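Local coordinates for 2,4-dihydroxyhept-2-ene-1,7-dioic acid aldolase (Kordia algicida OT-1, PDB 6BDE), which binds heme and, as a member of the H-NOX family, probably serves as a gas sensor in nitric oxide signalling, at residues A[4-9]-A[45-50]; A[8-13]-A[24-29]; A[62-67]-A[139-144]. The protein carries 1 engineered substitution. All blocks are in the same frame, centred on the assembly; numbering follows the deposited sequence.

The three contacts lie on the distal side of the heme, opposite the axial His104, and step outward from it. Contact 3 (62-67 with 139-144) and contact 1 (4-9 with 45-50) both touch the heme; their centres are 13 Å apart. They also touch each other, Phe45 CE1 of contact 1 lying 3.6 Å from Met139 SD of contact 3. Contact 2 (8-13 with 24-29) is further out, its Phe9 side chain about 11 Å from the heme at the nearest atoms. Contacts 1 and 2 share Glu8 and Phe9 on helix 3-17, and their centres are 8 Å apart. Phe9 touches Met48 in contact 1 and, by its ring end, Ile25 in contact 2.

Contact 1. Residues A[4-9]-A[45-50]; sequences IIFTEF and FSEMLQ. With HEM (protoporphyrin IX containing Fe), chain B.
The thioether end of Met48 lies between two rings: SD over Phe9, and CE against both Phe9 and Phe6. The sulfur lies over one face of Phe9. SD is 4.1 Å from the Phe9 ring centre and 18° off the ring normal, displaced toward the rim on the CD2 side. This is a Met-aromatic contact. The two side chains cross at a slant, which also brings Met48 CE to 3.8 Å from Phe9 CD2. The methyl serves Phe6 as well. Met48 CE makes an off-centre CH-pi contact, 4.2 Å from the Phe6 ring centre, while the sulfur stands further off at an oblique angle to that ring. The route is bent. CG leaves anti to the backbone N (chi1 172°), and the chain then folds at both of the next torsions.

Phe6 runs past Met48 in the opposite direction. It puts its rim against the partner helix: Phe6 CE1 is 3.5 Å from Met48 N, which lies near the plane of the ring. The same CE1 is 3.6 Å from Met48 CB. In the H-NOX fold this contact belongs to the N-terminal helices that pack on the distal side of the heme. Helix 3-17 and helix 45-59 run nearly parallel here, their local axes 11.1 Å apart and 17° from parallel. Large side chains span that distance.

Glu47 adds only its CB, 4.0 Å from Phe6 CE1. Its carboxylate turns to Tyr37 and Ser33, and OE1 is hydrogen-bonded to the hydroxyls of both. Tyr37 also stacks on the Phe6 ring. Ile5 barely meets Met48. Its other branch goes to the cofactor, with Ile5 CD1 3.6 Å from CAA of the heme, where a propionate chain begins.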
loop_
_atom_site.group_PDB
_atom_site.type_symbol
_atom_site.label_atom_id
_atom_site.label_comp_id
_atom_site.label_asym_id
_atom_site.label_seq_id
_atom_site.Cartn_x
_atom_site.Cartn_y
_atom_site.Cartn_z
ATOM N N ILE A 4 -10.580 -7.659 -0.432
ATOM C CA ILE A 4 -10.632 -6.369 -1.117
ATOM C C ILE A 4 -9.281 -6.037 -1.736
ATOM O O ILE A 4 -9.213 -5.395 -2.792
ATOM C CB ILE A 4 -11.104 -5.267 -0.145
ATOM C CG1 ILE A 4 -11.168 -3.910 -0.852
ATOM C CG2 ILE A 4 -10.204 -5.201 1.081
ATOM C CD1 ILE A 4 -12.302 -3.793 -1.845
ATOM N N ILE A 5 -8.190 -6.480 -1.109
ATOM C CA ILE A 5 -6.866 -6.259 -1.678
ATOM C C ILE A 5 -6.695 -7.071 -2.955
ATOM O O ILE A 5 -6.073 -6.611 -3.920
ATOM C CB ILE A 5 -5.779 -6.592 -0.641
ATOM C CG1 ILE A 5 -6.065 -5.867 0.674
ATOM C CG2 ILE A 5 -4.404 -6.213 -1.165
ATOM C CD1 ILE A 5 -6.061 -4.360 0.546
ATOM N N PHE A 6 -7.250 -8.285 -2.988
ATOM C CA PHE A 6 -7.144 -9.120 -4.181
ATOM C C PHE A 6 -8.008 -8.577 -5.313
ATOM O O PHE A 6 -7.556 -8.477 -6.459
ATOM C CB PHE A 6 -7.541 -10.560 -3.851
ATOM C CG PHE A 6 -6.491 -11.325 -3.097
ATOM C CD1 PHE A 6 -5.469 -11.976 -3.771
ATOM C CD2 PHE A 6 -6.532 -11.403 -1.715
ATOM C CE1 PHE A 6 -4.505 -12.685 -3.078
ATOM C CE2 PHE A 6 -5.571 -12.110 -1.016
ATOM C CZ PHE A 6 -4.556 -12.751 -1.699
ATOM N N THR A 7 -9.260 -8.221 -5.007
ATOM C CA THR A 7 -10.186 -7.796 -6.052
ATOM C C THR A 7 -9.737 -6.493 -6.703
ATOM O O THR A 7 -9.776 -6.359 -7.932
ATOM C CB THR A 7 -11.597 -7.650 -5.479
ATOM O OG1 THR A 7 -11.588 -6.688 -4.417
ATOM C CG2 THR A 7 -12.096 -8.986 -4.944
ATOM N N GLU A 8 -9.310 -5.519 -5.896
ATOM C CA GLU A 8 -8.842 -4.253 -6.452
ATOM C C GLU A 8 -7.546 -4.428 -7.232
ATOM O O GLU A 8 -7.317 -3.715 -8.216
ATOM C CB GLU A 8 -8.652 -3.223 -5.339
ATOM C CG GLU A 8 -9.942 -2.793 -4.656
ATOM C CD GLU A 8 -10.818 -1.929 -5.544
ATOM O OE1 GLU A 8 -10.295 -1.345 -6.517
ATOM O OE2 GLU A 8 -12.032 -1.831 -5.266
ATOM N N PHE A 9 -6.694 -5.366 -6.813
ATOM C CA PHE A 9 -5.439 -5.603 -7.520
ATOM C C PHE A 9 -5.692 -6.193 -8.901
ATOM O O PHE A 9 -5.172 -5.693 -9.905
ATOM C CB PHE A 9 -4.540 -6.524 -6.693
ATOM C CG PHE A 9 -3.344 -7.045 -7.442
ATOM C CD1 PHE A 9 -2.269 -6.218 -7.723
ATOM C CD2 PHE A 9 -3.294 -8.366 -7.859
ATOM C CE1 PHE A 9 -1.167 -6.697 -8.410
ATOM C CE2 PHE A 9 -2.195 -8.850 -8.547
ATOM C CZ PHE A 9 -1.129 -8.014 -8.822
ATOM N N PHE A 45 -1.510 -14.603 2.203
ATOM C CA PHE A 45 -0.722 -13.656 1.422
ATOM C C PHE A 45 0.126 -14.365 0.374
ATOM O O PHE A 45 0.487 -13.760 -0.643
ATOM C CB PHE A 45 0.167 -12.817 2.339
ATOM C CG PHE A 45 1.134 -11.936 1.600
ATOM C CD1 PHE A 45 0.701 -10.773 0.987
ATOM C CD2 PHE A 45 2.473 -12.279 1.506
ATOM C CE1 PHE A 45 1.586 -9.962 0.301
ATOM C CE2 PHE A 45 3.364 -11.473 0.822
ATOM C CZ PHE A 45 2.919 -10.313 0.218
ATOM N N SER A 46 0.456 -15.640 0.603
ATOM C CA SER A 46 1.235 -16.395 -0.374
ATOM C C SER A 46 0.539 -16.445 -1.728
ATOM O O SER A 46 1.200 -16.592 -2.761
ATOM C CB SER A 46 1.494 -17.810 0.142
ATOM O OG SER A 46 0.277 -18.494 0.382
ATOM N N GLU A 47 -0.789 -16.326 -1.740
ATOM C CA GLU A 47 -1.516 -16.231 -3.000
ATOM C C GLU A 47 -1.181 -14.931 -3.721
ATOM O O GLU A 47 -0.897 -14.929 -4.925
ATOM C CB GLU A 47 -3.018 -16.336 -2.743
ATOM C CG GLU A 47 -3.540 -17.760 -2.656
ATOM C CD GLU A 47 -5.035 -17.835 -2.875
ATOM O OE1 GLU A 47 -5.564 -16.968 -3.599
ATOM O OE2 GLU A 47 -5.680 -18.758 -2.334
ATOM N N MET A 48 -1.203 -13.811 -2.991
ATOM C CA MET A 48 -0.884 -12.519 -3.592
ATOM C C MET A 48 0.572 -12.458 -4.037
ATOM O O MET A 48 0.882 -11.875 -5.082
ATOM C CB MET A 48 -1.195 -11.396 -2.601
ATOM C CG MET A 48 -0.721 -10.014 -3.029
ATOM S SD MET A 48 -1.379 -9.506 -4.630
ATOM C CE MET A 48 -3.059 -9.078 -4.184
ATOM N N LEU A 49 1.478 -13.054 -3.258
ATOM C CA LEU A 49 2.885 -13.074 -3.645
ATOM C C LEU A 49 3.084 -13.817 -4.959
ATOM O O LEU A 49 3.896 -13.408 -5.797
ATOM C CB LEU A 49 3.727 -13.703 -2.533
ATOM C CG LEU A 49 5.240 -13.724 -2.755
ATOM C CD1 LEU A 49 5.773 -12.317 -2.969
ATOM C CD2 LEU A 49 5.946 -14.395 -1.585
ATOM N N GLN A 50 2.346 -14.913 -5.160
ATOM C CA GLN A 50 2.398 -15.621 -6.434
ATOM C C GLN A 50 1.898 -14.737 -7.569
ATOM O O GLN A 50 2.502 -14.686 -8.647
ATOM C CB GLN A 50 1.570 -16.905 -6.359
ATOM C CG GLN A 50 2.178 -18.006 -5.516
ATOM C CD GLN A 50 1.387 -19.297 -5.605
ATOM O OE1 GLN A 50 1.442 -20.003 -6.611
ATOM N NE2 GLN A 50 0.640 -19.607 -4.551
HETATM C CHA HEM B . -2.848 -3.371 4.534
HETATM C CHB HEM B . -7.232 -0.247 5.241
HETATM C CHC HEM B . -4.027 4.232 5.452
HETATM C CHD HEM B . 0.351 1.127 4.495
HETATM C C1A HEM B . -4.286 -2.483 4.744
HETATM C C2A HEM B . -5.378 -3.333 4.451
HETATM C C3A HEM B . -6.453 -2.559 4.629
HETATM C C4A HEM B . -5.929 -1.307 5.005
HETATM C CMA HEM B . -7.921 -2.949 4.466
HETATM C CAA HEM B . -5.344 -4.809 4.056
HETATM C CBA HEM B . -5.378 -5.642 5.341
HETATM C CGA HEM B . -5.484 -7.133 5.035
HETATM O O1A HEM B . -5.720 -7.949 5.966
HETATM O O2A HEM B . -5.338 -7.553 3.856
HETATM C C1B HEM B . -6.511 1.242 5.291
HETATM C C2B HEM B . -7.396 2.500 5.186
HETATM C C3B HEM B . -6.506 3.613 5.247
HETATM C C4B HEM B . -5.142 3.003 5.389
HETATM C CMB HEM B . -8.918 2.536 5.057
HETATM C CAB HEM B . -6.844 5.099 5.203
HETATM C CBB HEM B . -7.675 5.626 6.079
HETATM C C1C HEM B . -2.566 3.401 5.121
HETATM C C2C HEM B . -1.549 4.311 4.758
HETATM C C3C HEM B . -0.474 3.539 4.524
HETATM C C4C HEM B . -0.916 2.225 4.767
HETATM C CMC HEM B . -1.647 5.832 4.658
HETATM C CAC HEM B . 0.922 3.986 4.102
HETATM C CBC HEM B . 1.890 4.024 4.992
HETATM C C1D HEM B . -0.456 -0.340 4.438
HETATM C C2D HEM B . 0.467 -1.389 3.864
HETATM C C3D HEM B . -0.307 -2.581 3.849
HETATM C C4D HEM B . -1.691 -2.203 4.418
HETATM C CMD HEM B . 1.916 -1.223 3.415
HETATM C CAD HEM B . 0.152 -3.957 3.366
HETATM C CBD HEM B . 0.141 -4.971 4.506
HETATM C CGD HEM B . 1.546 -5.084 5.085
HETATM O O1D HEM B . 2.418 -4.231 4.773
HETATM O O2D HEM B . 1.824 -6.023 5.875
HETATM N NA HEM B . -4.535 -1.138 5.040
HETATM N NB HEM B . -4.997 1.524 5.350
HETATM N NC HEM B . -2.268 2.034 5.092
HETATM N ND HEM B . -1.864 -0.707 4.752
HETATM FE FE HEM B . -3.337 0.396 5.590
#

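Contact 2. Residues A[8-13]-A[24-29]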
loop_
_atom_site.group_PDB
_atom_site.type_symbol
_atom_site.label_atom_id
_atom_site.label_comp_id
_atom_site.label_asym_id
_atom_site.label_seq_id
_atom_site.Cartn_x
_atom_site.Cartn_y
_atom_site.Cartn_z
ATOM N N GLU A 8 -9.310 -5.519 -5.896
ATOM C CA GLU A 8 -8.842 -4.253 -6.452
ATOM C C GLU A 8 -7.546 -4.428 -7.232
ATOM O O GLU A 8 -7.317 -3.715 -8.216
ATOM C CB GLU A 8 -8.652 -3.223 -5.339
ATOM C CG GLU A 8 -9.942 -2.793 -4.656
ATOM C CD GLU A 8 -10.818 -1.929 -5.544
ATOM O OE1 GLU A 8 -10.295 -1.345 -6.517
ATOM O OE2 GLU A 8 -12.032 -1.831 -5.266
ATOM N N PHE A 9 -6.694 -5.366 -6.813
ATOM C CA PHE A 9 -5.439 -5.603 -7.520
ATOM C C PHE A 9 -5.692 -6.193 -8.901
ATOM O O PHE A 9 -5.172 -5.693 -9.905
ATOM C CB PHE A 9 -4.540 -6.524 -6.693
ATOM C CG PHE A 9 -3.344 -7.045 -7.442
ATOM C CD1 PHE A 9 -2.269 -6.218 -7.723
ATOM C CD2 PHE A 9 -3.294 -8.366 -7.859
ATOM C CE1 PHE A 9 -1.167 -6.697 -8.410
ATOM C CE2 PHE A 9 -2.195 -8.850 -8.547
ATOM C CZ PHE A 9 -1.129 -8.014 -8.822
ATOM N N LEU A 10 -6.496 -7.257 -8.972
ATOM C CA LEU A 10 -6.780 -7.871 -10.264
ATOM C C LEU A 10 -7.586 -6.942 -11.162
ATOM O O LEU A 10 -7.473 -7.020 -12.389
ATOM C CB LEU A 10 -7.507 -9.199 -10.065
ATOM C CG LEU A 10 -6.733 -10.249 -9.262
ATOM C CD1 LEU A 10 -7.578 -11.495 -9.050
ATOM C CD2 LEU A 10 -5.417 -10.592 -9.948
ATOM N N ASP A 11 -8.402 -6.063 -10.574
ATOM C CA ASP A 11 -9.049 -5.020 -11.365
ATOM C C ASP A 11 -8.013 -4.115 -12.019
ATOM O O ASP A 11 -8.143 -3.755 -13.194
ATOM C CB ASP A 11 -9.994 -4.199 -10.486
ATOM C CG ASP A 11 -11.334 -4.874 -10.278
ATOM O OD1 ASP A 11 -11.587 -5.910 -10.928
ATOM O OD2 ASP A 11 -12.135 -4.371 -9.462
ATOM N N LEU A 12 -6.972 -3.745 -11.270
ATOM C CA LEU A 12 -5.920 -2.897 -11.820
ATOM C C LEU A 12 -5.107 -3.639 -12.874
ATOM O O LEU A 12 -4.674 -3.039 -13.865
ATOM C CB LEU A 12 -5.018 -2.395 -10.694
ATOM C CG LEU A 12 -4.036 -1.276 -11.040
ATOM C CD1 LEU A 12 -4.761 -0.116 -11.703
ATOM C CD2 LEU A 12 -3.302 -0.813 -9.795
ATOM N N VAL A 13 -4.886 -4.940 -12.676
ATOM C CA VAL A 13 -4.175 -5.733 -13.676
ATOM C C VAL A 13 -4.979 -5.798 -14.969
ATOM O O VAL A 13 -4.427 -5.672 -16.068
ATOM C CB VAL A 13 -3.869 -7.140 -13.127
ATOM C CG1 VAL A 13 -3.200 -7.993 -14.192
ATOM C CG2 VAL A 13 -2.994 -7.045 -11.886
ATOM N N LYS A 24 -3.661 -15.253 -17.004
ATOM C CA LYS A 24 -2.343 -15.873 -17.083
ATOM C C LYS A 24 -1.715 -16.020 -15.702
ATOM O O LYS A 24 -1.295 -17.116 -15.316
ATOM C CB LYS A 24 -1.434 -15.059 -18.004
ATOM C CG LYS A 24 0.008 -15.544 -18.021
ATOM C CD LYS A 24 0.698 -15.217 -19.335
ATOM C CE LYS A 24 2.134 -15.722 -19.339
ATOM N NZ LYS A 24 2.784 -15.564 -20.668
ATOM N N ILE A 25 -1.642 -14.923 -14.942
ATOM C CA ILE A 25 -1.013 -14.987 -13.627
ATOM C C ILE A 25 -1.819 -15.870 -12.683
ATOM O O ILE A 25 -1.263 -16.457 -11.747
ATOM C CB ILE A 25 -0.814 -13.572 -13.050
ATOM C CG1 ILE A 25 -2.160 -12.898 -12.777
ATOM C CG2 ILE A 25 0.029 -12.728 -13.993
ATOM C CD1 ILE A 25 -2.040 -11.573 -12.050
ATOM N N ILE A 26 -3.129 -15.987 -12.908
ATOM C CA ILE A 26 -3.937 -16.908 -12.117
ATOM C C ILE A 26 -3.633 -18.348 -12.512
ATOM O O ILE A 26 -3.519 -19.232 -11.655
ATOM C CB ILE A 26 -5.432 -16.575 -12.273
ATOM C CG1 ILE A 26 -5.789 -15.329 -11.462
ATOM C CG2 ILE A 26 -6.297 -17.753 -11.846
ATOM C CD1 ILE A 26 -7.240 -14.921 -11.581
ATOM N N THR A 27 -3.487 -18.604 -13.814
ATOM C CA THR A 27 -3.167 -19.953 -14.270
ATOM C C THR A 27 -1.775 -20.378 -13.810
ATOM O O THR A 27 -1.579 -21.526 -13.392
ATOM C CB THR A 27 -3.291 -20.030 -15.794
ATOM O OG1 THR A 27 -4.678 -20.007 -16.161
ATOM C CG2 THR A 27 -2.660 -21.306 -16.329
ATOM N N GLN A 28 -0.803 -19.462 -13.854
ATOM C CA GLN A 28 0.543 -19.756 -13.373
ATOM C C GLN A 28 0.619 -19.919 -11.860
ATOM O O GLN A 28 1.676 -20.313 -11.356
ATOM C CB GLN A 28 1.519 -18.654 -13.801
ATOM C CG GLN A 28 1.635 -18.439 -15.296
ATOM C CD GLN A 28 2.392 -17.169 -15.639
ATOM O OE1 GLN A 28 2.065 -16.086 -15.154
ATOM N NE2 GLN A 28 3.414 -17.299 -16.477
ATOM N N SER A 29 -0.461 -19.632 -11.132
ATOM C CA SER A 29 -0.456 -19.617 -9.677
ATOM C C SER A 29 -1.402 -20.674 -9.114
ATOM O O SER A 29 -2.487 -20.917 -9.654
ATOM C CB SER A 29 -0.862 -18.237 -9.140
ATOM O OG SER A 29 0.029 -17.220 -9.567
#
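Ile25 and Ile26 carry the side of 24-29 that meets helix 3-17, and Ile25 does most of the work. Its CG1 lies between the backbone N and the carbonyl carbon (chi1 65°), the crowded position. The chain then extends to CD1, and this one methyl meets three residues. Ile25 CD1 is 4.1 Å from Leu10 CD2, the two side chains sliding past each other in opposite directions. It is 4.3 Å from Val13 CG1, and 4.4 Å from Phe9 CE2, which it approaches obliquely to the ring. Val13 CG2 lies over one face of that ring, so Phe9 and Val13 also pack on each other within helix 3-17.

Ile26 follows and touches the other branch of Leu10. Its CD1 is 4.3 Å from Leu10 CD1. Leu10 thus offers one methyl to each isoleucine. Helices 3-17 and 19-27 follow each other in the chain, and this contact packs the second against the first.

Gln28 turns to helix 45-59, where its OE1 bonds to Asn58. Ser29 OG donates to Ile25 O at 2.6 Å, nearly along the C=O axis, and also bonds to Asn54 ND2. This ties the end of the segment to the Ile25 carbonyl.

Between the two segments only apolar groups meet, at distances of 4.1 Å or more. Their fit probably rests on shape and burial, since no directional bond joins them.

Contact 3. Residues A[62-67]-A[139-144]; sequences SIDDLL and MHHFGL. With HEM (protoporphyrin IX containing Fe), chain B.
Asp64 reaches His141 because its CG lies anti to the carbonyl carbon (chi1 -84°), which places CG over the His141 ring. The second torsion then sets the turn of the carboxylate, which lies almost flat on the ring. The His141 first torsion lies off the staggered values and sets where its CG stands; the second torsion turns the ring. The contact joins an N-terminal helix of the H-NOX fold, 63-81, to helix 140-153, which lies against the distal face of the heme. Their local axes are 36° from parallel.

The Asp64 carboxylate and the His141 ring are stacked, their planes 8° apart. Asp64 CG stands 3.8 Å above the ring, over its centre. Leu144 CD2 covers the opposite face, also over the centre, so the imidazole is sandwiched. At its edge, His141 ND1 shares a hydrogen bond of 2.9 Å with His140 ND1, in the plane of both rings. Either could be the donor. Asp64 OD1 is also 3.7 Å from His140 CE1, and the nearby carboxylate might favour a protonated state of this histidine pair. An alanine at His141 would probably leave His140 ND1 without its mate and open a gap between Asp64 and Leu144.

At the start of helix 63-81, Ser62 is the N-cap, its OG accepting from Asp65 N in an almost straight bond. Further along, Leu67 points at the partner helix. Leu67 CD2 is 4.3 Å from Met139 CE, and Leu67 O receives a CA-H...O contact from Phe142 CA at 3.5 Å.

The far side of 139-144 faces the cofactor. Met139 SD is 3.6 Å from CAD of the heme. At Gly143, any CB would be crowded by the heme methyl CMD. Phe142 turns its edge to the porphyrin, with CD2 3.5 Å from heme C2D.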
loop_
_atom_site.group_PDB
_atom_site.type_symbol
_atom_site.label_atom_id
_atom_site.label_comp_id
_atom_site.label_asym_id
_atom_site.label_seq_id
_atom_site.Cartn_x
_atom_site.Cartn_y
_atom_site.Cartn_z
ATOM N N SER A 62 8.986 -4.436 -12.260
ATOM C CA SER A 62 9.407 -4.915 -10.952
ATOM C C SER A 62 8.226 -4.974 -9.989
ATOM O O SER A 62 7.237 -4.250 -10.135
ATOM C CB SER A 62 10.496 -4.012 -10.375
ATOM O OG SER A 62 9.955 -2.776 -9.942
ATOM N N ILE A 63 8.338 -5.855 -8.992
ATOM C CA ILE A 63 7.310 -5.938 -7.957
ATOM C C ILE A 63 7.212 -4.618 -7.206
ATOM O O ILE A 63 6.121 -4.189 -6.811
ATOM C CB ILE A 63 7.603 -7.119 -7.011
ATOM C CG1 ILE A 63 7.520 -8.443 -7.770
ATOM C CG2 ILE A 63 6.636 -7.121 -5.832
ATOM C CD1 ILE A 63 7.746 -9.662 -6.902
ATOM N N ASP A 64 8.352 -3.948 -7.010
ATOM C CA ASP A 64 8.365 -2.623 -6.398
ATOM C C ASP A 64 7.420 -1.670 -7.123
ATOM O O ASP A 64 6.537 -1.058 -6.513
ATOM C CB ASP A 64 9.789 -2.059 -6.408
ATOM C CG ASP A 64 10.621 -2.541 -5.240
ATOM O OD1 ASP A 64 10.097 -3.309 -4.408
ATOM O OD2 ASP A 64 11.803 -2.148 -5.157
ATOM N N ASP A 65 7.594 -1.544 -8.441
ATOM C CA ASP A 65 6.805 -0.589 -9.212
ATOM C C ASP A 65 5.345 -1.016 -9.303
ATOM O O ASP A 65 4.445 -0.166 -9.314
ATOM C CB ASP A 65 7.404 -0.429 -10.608
ATOM C CG ASP A 65 8.642 0.443 -10.613
ATOM O OD1 ASP A 65 9.106 0.830 -9.519
ATOM O OD2 ASP A 65 9.157 0.734 -11.711
ATOM N N LEU A 66 5.088 -2.322 -9.385
ATOM C CA LEU A 66 3.710 -2.800 -9.415
ATOM C C LEU A 66 2.989 -2.471 -8.114
ATOM O O LEU A 66 1.838 -2.017 -8.130
ATOM C CB LEU A 66 3.678 -4.305 -9.681
ATOM C CG LEU A 66 4.127 -4.774 -11.066
ATOM C CD1 LEU A 66 4.328 -6.283 -11.085
ATOM C CD2 LEU A 66 3.119 -4.351 -12.124
ATOM N N LEU A 67 3.654 -2.688 -6.975
ATOM C CA LEU A 67 3.039 -2.384 -5.688
ATOM C C LEU A 67 2.920 -0.882 -5.461
ATOM O O LEU A 67 1.971 -0.431 -4.810
ATOM C CB LEU A 67 3.838 -3.032 -4.557
ATOM C CG LEU A 67 3.630 -4.537 -4.370
ATOM C CD1 LEU A 67 4.504 -5.064 -3.243
ATOM C CD2 LEU A 67 2.165 -4.848 -4.111
ATOM N N MET A 139 5.619 -5.279 1.895
ATOM C CA MET A 139 4.847 -4.426 0.992
ATOM C C MET A 139 5.153 -2.951 1.213
ATOM O O MET A 139 4.248 -2.111 1.237
ATOM C CB MET A 139 3.356 -4.705 1.149
ATOM C CG MET A 139 2.960 -6.112 0.724
ATOM S SD MET A 139 1.206 -6.465 0.936
ATOM C CE MET A 139 0.477 -5.239 -0.149
ATOM N N HIS A 140 6.438 -2.617 1.363
ATOM C CA HIS A 140 6.827 -1.240 1.652
ATOM C C HIS A 140 6.423 -0.291 0.529
ATOM O O HIS A 140 6.046 0.860 0.785
ATOM C CB HIS A 140 8.334 -1.168 1.903
ATOM C CG HIS A 140 9.140 -2.066 1.015
ATOM N ND1 HIS A 140 9.500 -1.717 -0.269
ATOM C CD2 HIS A 140 9.660 -3.298 1.229
ATOM C CE1 HIS A 140 10.203 -2.694 -0.809
ATOM N NE2 HIS A 140 10.317 -3.666 0.078
ATOM N N HIS A 141 6.502 -0.746 -0.723
ATOM C CA HIS A 141 6.135 0.117 -1.838
ATOM C C HIS A 141 4.628 0.277 -1.986
ATOM O O HIS A 141 4.177 1.276 -2.559
ATOM C CB HIS A 141 6.745 -0.411 -3.138
ATOM C CG HIS A 141 8.092 0.166 -3.438
ATOM N ND1 HIS A 141 9.149 0.084 -2.557
ATOM C CD2 HIS A 141 8.551 0.852 -4.512
ATOM C CE1 HIS A 141 10.203 0.685 -3.078
ATOM N NE2 HIS A 141 9.867 1.160 -4.264
ATOM N N PHE A 142 3.842 -0.681 -1.490
ATOM C CA PHE A 142 2.405 -0.459 -1.370
ATOM C C PHE A 142 2.120 0.691 -0.414
ATOM O O PHE A 142 1.292 1.562 -0.705
ATOM C CB PHE A 142 1.710 -1.740 -0.904
ATOM C CG PHE A 142 0.217 -1.613 -0.781
ATOM C CD1 PHE A 142 -0.590 -1.617 -1.907
ATOM C CD2 PHE A 142 -0.381 -1.501 0.464
ATOM C CE1 PHE A 142 -1.965 -1.502 -1.794
ATOM C CE2 PHE A 142 -1.755 -1.388 0.584
ATOM C CZ PHE A 142 -2.548 -1.389 -0.547
ATOM N N GLY A 143 2.810 0.717 0.728
ATOM C CA GLY A 143 2.680 1.840 1.636
ATOM C C GLY A 143 3.253 3.125 1.075
ATOM O O GLY A 143 2.727 4.208 1.343
ATOM N N LEU A 144 4.332 3.028 0.291
ATOM C CA LEU A 144 4.901 4.219 -0.333
ATOM C C LEU A 144 3.906 4.864 -1.288
ATOM O O LEU A 144 3.782 6.093 -1.328
ATOM C CB LEU A 144 6.197 3.861 -1.065
ATOM C CG LEU A 144 6.847 4.962 -1.907
ATOM C CD1 LEU A 144 7.169 6.183 -1.061
ATOM C CD2 LEU A 144 8.100 4.442 -2.592
HETATM C CHA HEM B . -2.848 -3.371 4.534
HETATM C CHB HEM B . -7.232 -0.247 5.241
HETATM C CHC HEM B . -4.027 4.232 5.452
HETATM C CHD HEM B . 0.351 1.127 4.495
HETATM C C1A HEM B . -4.286 -2.483 4.744
HETATM C C2A HEM B . -5.378 -3.333 4.451
HETATM C C3A HEM B . -6.453 -2.559 4.629
HETATM C C4A HEM B . -5.929 -1.307 5.005
HETATM C CMA HEM B . -7.921 -2.949 4.466
HETATM C CAA HEM B . -5.344 -4.809 4.056
HETATM C CBA HEM B . -5.378 -5.642 5.341
HETATM C CGA HEM B . -5.484 -7.133 5.035
HETATM O O1A HEM B . -5.720 -7.949 5.966
HETATM O O2A HEM B . -5.338 -7.553 3.856
HETATM C C1B HEM B . -6.511 1.242 5.291
HETATM C C2B HEM B . -7.396 2.500 5.186
HETATM C C3B HEM B . -6.506 3.613 5.247
HETATM C C4B HEM B . -5.142 3.003 5.389
HETATM C CMB HEM B . -8.918 2.536 5.057
HETATM C CAB HEM B . -6.844 5.099 5.203
HETATM C CBB HEM B . -7.675 5.626 6.079
HETATM C C1C HEM B . -2.566 3.401 5.121
HETATM C C2C HEM B . -1.549 4.311 4.758
HETATM C C3C HEM B . -0.474 3.539 4.524
HETATM C C4C HEM B . -0.916 2.225 4.767
HETATM C CMC HEM B . -1.647 5.832 4.658
HETATM C CAC HEM B . 0.922 3.986 4.102
HETATM C CBC HEM B . 1.890 4.024 4.992
HETATM C C1D HEM B . -0.456 -0.340 4.438
HETATM C C2D HEM B . 0.467 -1.389 3.864
HETATM C C3D HEM B . -0.307 -2.581 3.849
HETATM C C4D HEM B . -1.691 -2.203 4.418
HETATM C CMD HEM B . 1.916 -1.223 3.415
HETATM C CAD HEM B . 0.152 -3.957 3.366
HETATM C CBD HEM B . 0.141 -4.971 4.506
HETATM C CGD HEM B . 1.546 -5.084 5.085
HETATM O O1D HEM B . 2.418 -4.231 4.773
HETATM O O2D HEM B . 1.824 -6.023 5.875
HETATM N NA HEM B . -4.535 -1.138 5.040
HETATM N NB HEM B . -4.997 1.524 5.350
HETATM N NC HEM B . -2.268 2.034 5.092
HETATM N ND HEM B . -1.864 -0.707 4.752
HETATM FE FE HEM B . -3.337 0.396 5.590
#